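Local coordinates for 2,3-dihydroxy-2,3-dihydrophenylpropionate dehydrogenase (Pseudomonas sp. MC1, PDB 5XTF) that oxidises cis-naphthalene dihydrodiol to 1,2-dihydroxynaphthalene with NAD(+), as a tetrameric short-chain dehydrogenase/reductase of aromatic hydrocarbon breakdown, at the interface of chains A and B. Sequence-based numbering; all coordinates share one arbitrary frame. Chains: chain A/B, 2,3-dihydroxy-2,3-dihydrophenylpropionate dehydrogenase.

The interface of chains A and B. Residues chain A 248-249, 252, 258, 267; chain B 248-249, 252, 262, 267.
Helix 248-254 and strand 266-269, C-terminal elements of the short-chain dehydrogenase/reductase fold, meet their own copies across a two-fold axis and form a largely apolar part of the A-B interface. At its middle A:Leu252 and B:Leu252 cross obliquely, and methyl CD2 of A:Leu252 rests 3.8 Å from methyl CD1 of B:Leu252. Both leucines hold CG roughly anti to the backbone N, but the main difference is at the branch, where chi2 is 70° in A:Leu252 and -163° in B:Leu252, so the two-fold is not followed exactly at the branch tips. The other branch of A:Leu252, CD1, meets the methyl of B:Ala248, with 3.7 Å between CD1 and CB. That same CB is flanked by A:Gln258, whose CB lies 3.7 Å from it. The extended chain of A:Gln258 then runs past the alanine methyl, its flat amide turned face-on, so that CB of B:Ala248 sits over the face of the group, 3.8 Å from the amide carbon CD of A:Gln258. The reciprocal alanine is more loosely packed: CB of A:Ala248 stays 4.4 Å from CD2 of B:Leu252. On the strands, A:Ile267 and B:Ile267 also cross obliquely, their CG1 methylenes 4.0 Å apart. Each has CG1 anti to the carbonyl carbon, and gamma-methyl CG2 of A:Ile267 lies 4.1 Å from terminal methyl CD1 of B:Ile267. A:Pro249, B:Pro249 and B:Ile262 border the patch with looser contacts. No polar bond crosses it; side-chain packing from the helices, the strands and the loop of A:Gln258 buries hydrocarbon between the subunits and so likely contributes to subunit pairing within the tetramer.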
loop_
_atom_site.group_PDB
_atom_site.type_symbol
_atom_site.label_atom_id
_atom_site.label_comp_id
_atom_site.label_asym_id
_atom_site.label_seq_id
_atom_site.Cartn_x
_atom_site.Cartn_y
_atom_site.Cartn_z
ATOM N N ALA A 248 -14.732 16.865 7.267
ATOM C CA ALA A 248 -14.056 17.785 6.353
ATOM C C ALA A 248 -13.480 17.100 5.118
ATOM O O ALA A 248 -13.553 17.700 4.030
ATOM C CB ALA A 248 -12.962 18.563 7.096
ATOM N N PRO A 249 -12.898 15.894 5.196
ATOM C CA PRO A 249 -12.433 15.242 3.961
ATOM C C PRO A 249 -13.532 15.045 2.933
ATOM O O PRO A 249 -13.288 15.223 1.731
ATOM C CB PRO A 249 -11.878 13.894 4.462
ATOM C CG PRO A 249 -11.471 14.152 5.865
ATOM C CD PRO A 249 -12.492 15.139 6.397
ATOM N N LEU A 252 -13.935 18.354 1.053
ATOM C CA LEU A 252 -12.868 18.620 0.083
ATOM C C LEU A 252 -13.033 17.781 -1.186
ATOM O O LEU A 252 -12.877 18.293 -2.307
ATOM C CB LEU A 252 -11.499 18.363 0.717
ATOM C CG LEU A 252 -10.353 18.017 -0.251
ATOM C CD1 LEU A 252 -9.973 19.217 -1.072
ATOM C CD2 LEU A 252 -9.137 17.451 0.474
ATOM N N GLN A 258 -12.022 22.833 -4.949
ATOM C CA GLN A 258 -10.899 22.317 -4.188
ATOM C C GLN A 258 -10.509 20.904 -4.576
ATOM O O GLN A 258 -9.365 20.511 -4.329
ATOM C CB GLN A 258 -11.232 22.348 -2.703
ATOM C CG GLN A 258 -11.569 23.731 -2.206
ATOM C CD GLN A 258 -11.420 23.825 -0.713
ATOM O OE1 GLN A 258 -10.773 24.742 -0.201
ATOM N NE2 GLN A 258 -12.003 22.864 0.002
ATOM N N ILE A 267 -8.731 9.228 1.746
ATOM C CA ILE A 267 -8.246 10.104 2.809
ATOM C C ILE A 267 -8.554 9.437 4.142
ATOM O O ILE A 267 -9.726 9.260 4.506
ATOM C CB ILE A 267 -8.873 11.506 2.722
ATOM C CG1 ILE A 267 -8.416 12.221 1.447
ATOM C CG2 ILE A 267 -8.508 12.349 3.932
ATOM C CD1 ILE A 267 -9.095 13.577 1.247
ATOM N N ALA B 248 -5.590 22.909 -1.280
ATOM C CA ALA B 248 -6.614 22.595 -0.288
ATOM C C ALA B 248 -6.213 21.486 0.685
ATOM O O ALA B 248 -6.468 21.654 1.889
ATOM C CB ALA B 248 -7.945 22.256 -0.983
ATOM N N PRO B 249 -5.591 20.363 0.270
ATOM C CA PRO B 249 -5.220 19.341 1.268
ATOM C C PRO B 249 -4.294 19.863 2.353
ATOM O O PRO B 249 -4.413 19.442 3.515
ATOM C CB PRO B 249 -4.531 18.246 0.428
ATOM C CG PRO B 249 -5.053 18.443 -0.965
ATOM C CD PRO B 249 -5.267 19.930 -1.102
ATOM N N LEU B 252 -6.528 21.717 4.928
ATOM C CA LEU B 252 -7.217 20.723 5.744
ATOM C C LEU B 252 -6.279 20.113 6.784
ATOM O O LEU B 252 -6.629 20.006 7.967
ATOM C CB LEU B 252 -7.787 19.624 4.838
ATOM C CG LEU B 252 -8.827 18.568 5.250
ATOM C CD1 LEU B 252 -8.789 17.445 4.222
ATOM C CD2 LEU B 252 -8.646 17.982 6.636
ATOM N N ILE B 262 -6.574 13.788 12.209
ATOM C CA ILE B 262 -5.812 13.253 11.087
ATOM C C ILE B 262 -4.333 13.242 11.444
ATOM O O ILE B 262 -3.727 14.303 11.635
ATOM C CB ILE B 262 -6.043 14.067 9.812
ATOM C CG1 ILE B 262 -7.540 14.174 9.526
ATOM C CG2 ILE B 262 -5.321 13.407 8.645
ATOM C CD1 ILE B 262 -7.871 15.055 8.339
ATOM N N ILE B 267 -2.446 12.544 1.556
ATOM C CA ILE B 267 -3.513 12.910 0.635
ATOM C C ILE B 267 -2.909 13.069 -0.757
ATOM O O ILE B 267 -2.162 14.020 -1.014
ATOM C CB ILE B 267 -4.227 14.195 1.090
ATOM C CG1 ILE B 267 -4.921 13.956 2.438
ATOM C CG2 ILE B 267 -5.193 14.691 0.015
ATOM C CD1 ILE B 267 -5.614 15.156 3.010
#